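Local coordinates for protein dehydratase, IlvD/Edd family (Caulobacter crescentus, PDB 5OYN) that catalyses the dehydration of D-xylonate to 2-dehydro-3-deoxy-D-arabinonate, and of D-gluconate with similar efficiency, using a [2Fe-2S] cluster and magnesium, at residues D65-C69 against H97-E101; G58-T62 against H73-V77; L110-L114 against G579-E583; V157-G161 against R243-A247. One frame throughout, in Å; residues are numbered along the deposited sequence.

Interaction 1: residues D65-C69 against H97-E101. With MG (magnesium ion), chain E; FES (Fe2/s2 (inorganic) cluster), chain F.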
loop_
_atom_site.group_PDB
_atom_site.type_symbol
_atom_site.label_atom_id
_atom_site.label_comp_id
_atom_site.label_asym_id
_atom_site.label_seq_id
_atom_site.Cartn_x
_atom_site.Cartn_y
_atom_site.Cartn_z
ATOM N N ASP A 65 -7.177 7.936 7.288
ATOM C CA ASP A 65 -7.809 9.044 6.572
ATOM C C ASP A 65 -8.538 9.991 7.522
ATOM O O ASP A 65 -8.592 11.195 7.267
ATOM C CB ASP A 65 -8.798 8.517 5.525
ATOM C CG ASP A 65 -8.115 7.802 4.360
ATOM O OD1 ASP A 65 -6.878 7.928 4.201
ATOM O OD2 ASP A 65 -8.829 7.112 3.590
ATOM N N ILE A 66 -9.118 9.460 8.606
ATOM C CA ILE A 66 -9.827 10.274 9.592
ATOM C C ILE A 66 -8.889 10.988 10.548
ATOM O O ILE A 66 -9.331 11.885 11.282
ATOM C CB ILE A 66 -10.805 9.412 10.417
ATOM C CG1 ILE A 66 -12.106 10.159 10.700
ATOM C CG2 ILE A 66 -10.188 8.964 11.731
ATOM C CD1 ILE A 66 -13.032 10.173 9.518
ATOM N N SER A 67 -7.611 10.610 10.568
ATOM C CA SER A 67 -6.630 11.151 11.509
ATOM C C SER A 67 -5.444 11.702 10.730
ATOM O O SER A 67 -4.355 11.122 10.742
ATOM C CB SER A 67 -6.180 10.078 12.502
ATOM O OG SER A 67 -5.685 10.664 13.699
ATOM N N PRO A 68 -5.622 12.833 10.048
ATOM C CA PRO A 68 -4.534 13.358 9.204
ATOM C C PRO A 68 -3.240 13.681 9.945
ATOM O O PRO A 68 -2.163 13.581 9.346
ATOM C CB PRO A 68 -5.161 14.615 8.588
ATOM C CG PRO A 68 -6.364 14.904 9.418
ATOM C CD PRO A 68 -6.863 13.600 9.878
ATOM N N CYS A 69 -3.303 14.073 11.220
ATOM C CA CYS A 69 -2.084 14.382 11.964
ATOM C C CYS A 69 -1.217 13.160 12.206
ATOM O O CYS A 69 -0.004 13.310 12.402
ATOM C CB CYS A 69 -2.428 15.005 13.304
ATOM S SG CYS A 69 -3.572 16.348 13.165
ATOM N N HIS A 97 -8.662 3.110 18.663
ATOM C CA HIS A 97 -9.718 4.081 18.448
ATOM C C HIS A 97 -9.114 5.348 17.840
ATOM O O HIS A 97 -8.081 5.829 18.327
ATOM C CB HIS A 97 -10.413 4.368 19.777
ATOM C CG HIS A 97 -11.542 5.339 19.674
ATOM N ND1 HIS A 97 -12.691 5.071 18.964
ATOM C CD2 HIS A 97 -11.692 6.585 20.184
ATOM C CE1 HIS A 97 -13.505 6.110 19.045
ATOM N NE2 HIS A 97 -12.922 7.042 19.777
ATOM N N PRO A 98 -9.675 5.873 16.753
ATOM C CA PRO A 98 -9.084 7.052 16.110
ATOM C C PRO A 98 -9.389 8.322 16.873
ATOM O O PRO A 98 -10.422 8.449 17.532
ATOM C CB PRO A 98 -9.759 7.074 14.733
ATOM C CG PRO A 98 -11.072 6.447 14.962
ATOM C CD PRO A 98 -10.791 5.333 15.959
ATOM N N ILE A 99 -8.465 9.274 16.774
ATOM C CA ILE A 99 -8.594 10.557 17.460
ATOM C C ILE A 99 -8.047 11.657 16.556
ATOM O O ILE A 99 -6.862 11.648 16.202
ATOM C CB ILE A 99 -7.862 10.588 18.811
ATOM C CG1 ILE A 99 -8.234 9.370 19.682
ATOM C CG2 ILE A 99 -8.137 11.922 19.501
ATOM C CD1 ILE A 99 -7.716 9.438 21.126
ATOM N N PHE A 100 -8.909 12.605 16.192
ATOM C CA PHE A 100 -8.559 13.753 15.362
ATOM C C PHE A 100 -9.124 14.958 16.100
ATOM O O PHE A 100 -10.332 15.204 16.052
ATOM C CB PHE A 100 -9.132 13.622 13.954
ATOM C CG PHE A 100 -8.906 14.827 13.072
ATOM C CD1 PHE A 100 -7.863 15.717 13.321
ATOM C CD2 PHE A 100 -9.735 15.060 11.972
ATOM C CE1 PHE A 100 -7.664 16.824 12.513
ATOM C CE2 PHE A 100 -9.539 16.171 11.155
ATOM C CZ PHE A 100 -8.501 17.057 11.432
ATOM N N GLU A 101 -8.243 15.707 16.764
ATOM C CA GLU A 101 -8.688 16.766 17.663
ATOM C C GLU A 101 -9.474 17.858 16.933
ATOM O O GLU A 101 -10.451 18.394 17.475
ATOM C CB GLU A 101 -7.483 17.360 18.392
ATOM C CG GLU A 101 -7.806 18.602 19.208
ATOM C CD GLU A 101 -7.899 18.314 20.706
ATOM O OE1 GLU A 101 -7.846 19.300 21.492
ATOM O OE2 GLU A 101 -8.013 17.114 21.085
HETATM MG MG MG E . -5.884 19.988 21.477
HETATM FE FE1 FES F . -4.011 16.783 15.383
HETATM FE FE2 FES F . -3.723 19.691 16.267
HETATM S S1 FES F . -5.178 18.616 15.005
HETATM S S2 FES F . -2.332 17.984 16.152
HETATM O O HOH W 1 -4.344 21.509 21.449
#
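Two buried loops pack side by side at the metallocentre of an IlvD/Edd dehydratase. Segment 65-69 follows strand 56-61, whereas segment 97-101 comes after strand 90-95, both parallel strands of the N-terminal alpha/beta sheet, so the contact lies at the C-terminal ends of neighbouring strands. Phe100 is the central side chain: Pro68 CD sits 3.8 Å from its ring centroid and 9° off the normal, a CH-pi contact over the face, while Cys69 SG lies obliquely, 5.2 Å from the centroid and 63° off the normal. Ser67 OG donates a hydrogen bond to Ile99 O (2.9 Å), and Ile66 CG2 meets Pro98 CB at 3.6 Å. Phe40 of the second subunit stacks edge-to-face with Phe100. The loops deliver two cofactor ligands. The end of the Glu101 side chain leads away from 65-69 and binds magnesium through OE1 (2.1 Å), alongside Asp138 and Glu472; Cys69 joins Cys137 and Cys210 at the cluster, its SG 2.3 Å from FE1, with Phe100 CE1 3.9 Å from sulfide S1.

Interaction 2: residues G58-T62 against H73-V77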
loop_
_atom_site.group_PDB
_atom_site.type_symbol
_atom_site.label_atom_id
_atom_site.label_comp_id
_atom_site.label_asym_id
_atom_site.label_seq_id
_atom_site.Cartn_x
_atom_site.Cartn_y
_atom_site.Cartn_z
ATOM N N GLY A 58 3.928 -5.729 18.811
ATOM C CA GLY A 58 2.798 -4.959 18.345
ATOM C C GLY A 58 3.228 -3.581 17.877
ATOM O O GLY A 58 4.205 -3.007 18.363
ATOM N N ILE A 59 2.504 -3.059 16.889
ATOM C CA ILE A 59 2.633 -1.673 16.445
ATOM C C ILE A 59 1.230 -1.082 16.522
ATOM O O ILE A 59 0.336 -1.498 15.773
ATOM C CB ILE A 59 3.225 -1.556 15.024
ATOM C CG1 ILE A 59 4.554 -2.301 14.925
ATOM C CG2 ILE A 59 3.497 -0.107 14.643
ATOM C CD1 ILE A 59 5.123 -2.320 13.526
ATOM N N ALA A 60 1.015 -0.146 17.444
ATOM C CA ALA A 60 -0.320 0.432 17.615
ATOM C C ALA A 60 -0.461 1.592 16.636
ATOM O O ALA A 60 0.027 2.700 16.884
ATOM C CB ALA A 60 -0.565 0.859 19.053
ATOM N N GLN A 61 -1.124 1.312 15.509
ATOM C CA GLN A 61 -1.279 2.260 14.414
ATOM C C GLN A 61 -2.339 3.295 14.746
ATOM O O GLN A 61 -3.476 2.949 15.080
ATOM C CB GLN A 61 -1.669 1.526 13.137
ATOM C CG GLN A 61 -1.899 2.449 11.963
ATOM C CD GLN A 61 -0.648 3.218 11.591
ATOM O OE1 GLN A 61 -0.382 4.282 12.145
ATOM N NE2 GLN A 61 0.138 2.673 10.661
ATOM N N THR A 62 -1.982 4.566 14.622
ATOM C CA THR A 62 -2.937 5.628 14.873
ATOM C C THR A 62 -3.299 6.420 13.630
ATOM O O THR A 62 -4.281 7.172 13.659
ATOM C CB THR A 62 -2.402 6.581 15.948
ATOM O OG1 THR A 62 -1.122 7.096 15.548
ATOM C CG2 THR A 62 -2.304 5.846 17.297
ATOM N N HIS A 73 2.051 7.821 9.797
ATOM C CA HIS A 73 2.405 6.492 10.258
ATOM C C HIS A 73 1.939 5.399 9.310
ATOM O O HIS A 73 2.331 4.249 9.492
ATOM C CB HIS A 73 1.840 6.259 11.655
ATOM C CG HIS A 73 2.513 7.067 12.720
ATOM N ND1 HIS A 73 3.770 6.765 13.194
ATOM C CD2 HIS A 73 2.109 8.169 13.395
ATOM C CE1 HIS A 73 4.108 7.638 14.126
ATOM N NE2 HIS A 73 3.118 8.503 14.267
ATOM N N LEU A 74 1.122 5.712 8.304
ATOM C CA LEU A 74 0.797 4.686 7.316
ATOM C C LEU A 74 1.995 4.383 6.426
ATOM O O LEU A 74 2.201 3.226 6.039
ATOM C CB LEU A 74 -0.410 5.114 6.484
ATOM C CG LEU A 74 -1.721 5.162 7.280
ATOM C CD1 LEU A 74 -2.898 5.588 6.409
ATOM C CD2 LEU A 74 -2.004 3.826 7.964
ATOM N N ASP A 75 2.815 5.393 6.118
ATOM C CA ASP A 75 4.058 5.148 5.397
ATOM C C ASP A 75 5.212 4.785 6.328
ATOM O O ASP A 75 6.060 3.965 5.947
ATOM C CB ASP A 75 4.421 6.365 4.529
ATOM C CG ASP A 75 5.464 6.033 3.427
ATOM O OD1 ASP A 75 5.156 6.210 2.207
ATOM O OD2 ASP A 75 6.597 5.619 3.785
ATOM N N LEU A 76 5.252 5.328 7.559
ATOM C CA LEU A 76 6.373 5.013 8.444
ATOM C C LEU A 76 6.280 3.618 9.025
ATOM O O LEU A 76 7.310 3.068 9.428
ATOM C CB LEU A 76 6.471 5.985 9.609
ATOM C CG LEU A 76 6.695 7.461 9.376
ATOM C CD1 LEU A 76 6.595 8.138 10.743
ATOM C CD2 LEU A 76 8.039 7.684 8.737
ATOM N N VAL A 77 5.075 3.047 9.106
ATOM C CA VAL A 77 4.929 1.733 9.717
ATOM C C VAL A 77 5.841 0.725 9.040
ATOM O O VAL A 77 6.365 -0.177 9.698
ATOM C CB VAL A 77 3.457 1.283 9.677
ATOM C CG1 VAL A 77 3.000 1.007 8.229
ATOM C CG2 VAL A 77 3.264 0.066 10.561
#
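Gln61 makes the polar link between strand and helix. Its NE2 donates to His73 O at 2.9 Å, with an N-H...O angle of 165°, and the same nitrogen also bonds Glu93 on the adjacent strand; OE1 accepts from Gly63 N. Because His73 O already receives Val77 N at 3.0 Å, this carbonyl serves both the first helical turn and the glutamine. Strand 56-61 and helix 73-87 are the first two elements of a beta-alpha-beta unit completed by strand 90-95. Their local axes, 10.1 Å apart at closest approach and at 164°, run nearly antiparallel, as expected when a helix returns across a parallel sheet. The apolar contact is Ile59 CG2 to Val77 CG2 at 4.1 Å; separately, Gln61 NE2 lies in van der Waals contact with Leu74 CD2 (3.6 Å) and Val77 CB (3.7 Å). Thr62 OG1 lies 4.0 Å from His73 CD2, while their polar atoms bond to strand 130-135, Thr62 OG1 to Thr134 OG1 and His73 NE2 to Thr135 O.

Interaction 3: residues L110-L114 against G579-E583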
loop_
_atom_site.group_PDB
_atom_site.type_symbol
_atom_site.label_atom_id
_atom_site.label_comp_id
_atom_site.label_asym_id
_atom_site.label_seq_id
_atom_site.Cartn_x
_atom_site.Cartn_y
_atom_site.Cartn_z
ATOM N N LEU A 110 -12.869 13.484 24.961
ATOM C CA LEU A 110 -13.688 12.324 25.272
ATOM C C LEU A 110 -12.997 11.023 24.893
ATOM O O LEU A 110 -13.300 9.968 25.460
ATOM C CB LEU A 110 -15.017 12.431 24.534
ATOM C CG LEU A 110 -16.059 13.289 25.231
ATOM C CD1 LEU A 110 -17.304 13.383 24.370
ATOM C CD2 LEU A 110 -16.368 12.661 26.563
ATOM N N ASP A 111 -12.076 11.073 23.939
ATOM C CA ASP A 111 -11.603 9.863 23.287
ATOM C C ASP A 111 -10.349 9.285 23.919
ATOM O O ASP A 111 -10.088 8.089 23.752
ATOM C CB ASP A 111 -11.357 10.146 21.806
ATOM C CG ASP A 111 -12.652 10.198 21.016
ATOM O OD1 ASP A 111 -13.599 9.484 21.419
ATOM O OD2 ASP A 111 -12.734 10.948 20.013
ATOM N N ARG A 112 -9.579 10.094 24.651
ATOM C CA ARG A 112 -8.324 9.597 25.193
ATOM C C ARG A 112 -8.559 8.397 26.093
ATOM O O ARG A 112 -7.852 7.387 25.997
ATOM C CB ARG A 112 -7.607 10.702 25.947
ATOM C CG ARG A 112 -6.220 10.311 26.376
ATOM C CD ARG A 112 -5.740 11.197 27.500
ATOM N NE ARG A 112 -6.241 10.708 28.775
ATOM C CZ ARG A 112 -6.351 11.446 29.872
ATOM N NH1 ARG A 112 -5.991 12.721 29.863
ATOM N NH2 ARG A 112 -6.817 10.899 30.980
ATOM N N ASN A 113 -9.575 8.473 26.950
ATOM C CA ASN A 113 -9.832 7.369 27.863
ATOM C C ASN A 113 -10.439 6.180 27.127
ATOM O O ASN A 113 -10.097 5.026 27.417
ATOM C CB ASN A 113 -10.729 7.846 29.010
ATOM C CG ASN A 113 -9.977 8.734 30.022
ATOM O OD1 ASN A 113 -8.757 8.635 30.177
ATOM N ND2 ASN A 113 -10.713 9.595 30.713
ATOM N N LEU A 114 -11.317 6.445 26.152
ATOM C CA LEU A 114 -11.902 5.372 25.349
ATOM C C LEU A 114 -10.837 4.636 24.544
ATOM O O LEU A 114 -10.856 3.406 24.450
ATOM C CB LEU A 114 -12.984 5.936 24.429
ATOM C CG LEU A 114 -13.646 4.968 23.446
ATOM C CD1 LEU A 114 -14.208 3.742 24.133
ATOM C CD2 LEU A 114 -14.733 5.677 22.648
ATOM N N GLY A 579 -6.174 14.720 36.216
ATOM C CA GLY A 579 -5.934 14.248 34.867
ATOM C C GLY A 579 -7.129 13.706 34.118
ATOM O O GLY A 579 -6.939 12.920 33.183
ATOM N N GLY A 580 -8.348 14.104 34.491
ATOM C CA GLY A 580 -9.562 13.608 33.865
ATOM C C GLY A 580 -9.497 12.143 33.483
ATOM O O GLY A 580 -9.775 11.773 32.332
ATOM N N VAL A 581 -9.084 11.310 34.440
ATOM C CA VAL A 581 -8.892 9.889 34.209
ATOM C C VAL A 581 -10.166 9.146 34.583
ATOM O O VAL A 581 -11.012 9.645 35.334
ATOM C CB VAL A 581 -7.692 9.341 35.007
ATOM C CG1 VAL A 581 -6.470 10.214 34.807
ATOM C CG2 VAL A 581 -8.045 9.237 36.480
ATOM N N LEU A 582 -10.310 7.936 34.037
ATOM C CA LEU A 582 -11.285 6.975 34.543
ATOM C C LEU A 582 -10.820 6.554 35.929
ATOM O O LEU A 582 -9.873 5.774 36.071
ATOM C CB LEU A 582 -11.401 5.784 33.608
ATOM C CG LEU A 582 -11.995 6.136 32.248
ATOM C CD1 LEU A 582 -12.267 4.870 31.424
ATOM C CD2 LEU A 582 -13.259 6.950 32.452
ATOM N N GLU A 583 -11.485 7.091 36.960
ATOM C CA GLU A 583 -10.973 6.988 38.323
ATOM C C GLU A 583 -10.887 5.533 38.786
ATOM O O GLU A 583 -9.926 5.143 39.461
ATOM C CB GLU A 583 -11.849 7.821 39.255
ATOM C CG GLU A 583 -11.285 7.962 40.649
ATOM C CD GLU A 583 -10.256 9.070 40.763
ATOM O OE1 GLU A 583 -10.643 10.259 40.703
ATOM O OE2 GLU A 583 -9.056 8.753 40.916
#
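Leu110, near the start of helix 109-125, makes no contact with 579-583; its carbonyl instead accepts a hydrogen bond from Trp565 NE1. Asp111 forms a salt bridge with Arg104. Contact begins at Arg112, whose CA-to-CB bond points sideways but whose extended start (chi1 and chi2 both t) carries the guanidinium to the loop. Arg112 NH2 donates to Gly579 O (3.0 Å, N-H...O angle 166°), close to the guanidinium plane, while Arg112 NH1 adds a weak bond to the same oxygen (3.5 Å, 137°) and has His292 as a further partner. The CA-to-CB bond of Asn113 points toward the loop. Its ND2 donates to Gly580 O (2.9 Å, 161°), and its OD1 accepts from Arg112 NH2 (3.1 Å), linking the two neighbouring side chains; Asn113 CB also packs on Leu582 CG at 3.9 Å. Leu114 then points away. Both carbonyls used belong to glycines with positive phi, 86° and 37°, values that favour glycine. Side-chain amide and guanidinium groups thus bind consecutive backbone carbonyls of a Gly-Gly loop, joining the C-terminal region to the helix that follows the magnesium-ligand loop 97-101, with the Arg112 side chain about 10 Å from the magnesium ion.

Interaction 4: residues V157-G161 against R243-A247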
loop_
_atom_site.group_PDB
_atom_site.type_symbol
_atom_site.label_atom_id
_atom_site.label_comp_id
_atom_site.label_asym_id
_atom_site.label_seq_id
_atom_site.Cartn_x
_atom_site.Cartn_y
_atom_site.Cartn_z
ATOM N N VAL A 157 7.745 4.941 22.282
ATOM C CA VAL A 157 6.923 5.866 21.510
ATOM C C VAL A 157 7.648 6.214 20.224
ATOM O O VAL A 157 8.865 6.448 20.220
ATOM C CB VAL A 157 6.598 7.138 22.310
ATOM C CG1 VAL A 157 6.169 8.262 21.364
ATOM C CG2 VAL A 157 5.512 6.866 23.350
ATOM N N LEU A 158 6.897 6.231 19.122
ATOM C CA LEU A 158 7.370 6.771 17.856
ATOM C C LEU A 158 6.474 7.939 17.493
ATOM O O LEU A 158 5.262 7.765 17.332
ATOM C CB LEU A 158 7.363 5.717 16.746
ATOM C CG LEU A 158 7.830 6.258 15.386
ATOM C CD1 LEU A 158 9.252 6.833 15.453
ATOM C CD2 LEU A 158 7.748 5.178 14.363
ATOM N N SER A 159 7.063 9.121 17.376
ATOM C CA SER A 159 6.311 10.327 17.059
ATOM C C SER A 159 6.158 10.457 15.551
ATOM O O SER A 159 7.064 10.100 14.796
ATOM C CB SER A 159 7.010 11.572 17.606
ATOM O OG SER A 159 7.301 11.439 18.986
ATOM N N GLY A 160 5.009 10.983 15.121
ATOM C CA GLY A 160 4.855 11.343 13.721
ATOM C C GLY A 160 5.685 12.554 13.340
ATOM O O GLY A 160 6.383 12.548 12.320
ATOM N N GLY A 161 5.640 13.601 14.168
ATOM C CA GLY A 161 6.317 14.847 13.894
ATOM C C GLY A 161 5.356 15.911 13.400
ATOM O O GLY A 161 4.244 15.614 12.952
ATOM N N ARG A 243 12.756 11.226 9.830
ATOM C CA ARG A 243 11.646 10.588 10.527
ATOM C C ARG A 243 11.552 9.109 10.185
ATOM O O ARG A 243 11.293 8.277 11.060
ATOM C CB ARG A 243 10.343 11.291 10.181
ATOM C CG ARG A 243 9.132 10.519 10.590
ATOM C CD ARG A 243 9.050 10.345 12.097
ATOM N NE ARG A 243 8.996 11.623 12.800
ATOM C CZ ARG A 243 9.367 11.798 14.065
ATOM N NH1 ARG A 243 9.806 10.773 14.781
ATOM N NH2 ARG A 243 9.278 13.000 14.625
ATOM N N GLY A 244 11.747 8.758 8.915
ATOM C CA GLY A 244 11.680 7.358 8.544
ATOM C C GLY A 244 12.888 6.584 9.016
ATOM O O GLY A 244 12.780 5.399 9.351
ATOM N N GLN A 245 14.053 7.233 9.049
ATOM C CA GLN A 245 15.205 6.627 9.701
ATOM C C GLN A 245 14.937 6.401 11.181
ATOM O O GLN A 245 15.224 5.329 11.727
ATOM C CB GLN A 245 16.422 7.504 9.497
ATOM C CG GLN A 245 16.936 7.379 8.107
ATOM C CD GLN A 245 17.904 8.453 7.763
ATOM O OE1 GLN A 245 17.950 9.485 8.424
ATOM N NE2 GLN A 245 18.698 8.224 6.721
ATOM N N MET A 246 14.373 7.402 11.849
ATOM C CA MET A 246 14.054 7.236 13.255
ATOM C C MET A 246 13.055 6.107 13.443
ATOM O O MET A 246 13.133 5.348 14.417
ATOM C CB MET A 246 13.514 8.547 13.825
ATOM C CG MET A 246 12.917 8.412 15.203
ATOM S SD MET A 246 14.223 8.226 16.441
ATOM C CE MET A 246 15.218 9.689 16.166
ATOM N N ALA A 247 12.115 5.967 12.511
ATOM C CA ALA A 247 11.126 4.904 12.644
ATOM C C ALA A 247 11.793 3.539 12.564
ATOM O O ALA A 247 11.426 2.618 13.298
ATOM C CB ALA A 247 10.043 5.052 11.576
#
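Leu158 and Arg243 shape this contact between the end of strand 155-159 and helix 241-259, whose local axes approach to 9.2 Å and run nearly antiparallel at 168°. Leu158 adopts a t,p rotamer (179°, 59°), which brings the branches of a sideways-pointing side chain nearer the helix: CD2 reaches Ala247 CB at 3.6 Å and CD1 reaches Met246 CG at 4.0 Å. Met246 starts toward the strand, yet its t,p,p conformation leads the sulfur end away. Arg243 begins with t and then folds through two p torsions (63° and 60°), laying one guanidinium face against Ser159 O and the carbonyl carbon of Gly160; Ser159 O is 2.8 Å from Arg243 NH1, but the angle is too poor for a hydrogen bond. Arg243 NH2 passes 3.6 Å from Gly161 CA. At Gly161 (phi 102°, psi 162°) a CB would jam against the preceding carbonyl O, which by itself calls for glycine, and would come within a tight 3.0 Å of Arg243 NH2. With Gly161 about 9 Å from the iron-sulfur cluster, the contact thus depends largely on shape fit, while Arg243 NH2 spends its hydrogen bonds on Ile236 O and Cys233 O, outside both segments.

How the interactions relate
From the N terminus, interaction 2 opens first, pairing strand 56-61 with the start of helix 73-87 across a loop of ten residues. Interaction 1 opens inside that loop and closes beyond the helix at 97-101, so the two cross; Ser67 CB touches Thr62 O at 3.7 Å. Interaction 3 starts on the next helix, 109-125, and spans 464 residues to reach the C-terminal region; Asp111 and His97 connect it to interaction 1. Nested within that long loop, interaction 4 joins strand 155-159 to helix 241-259. Helices 73-87 and 241-259 meet where Leu76 CD1 lies 3.5 Å from Arg243 CG, tying interactions 2 and 4 over one parallel sheet.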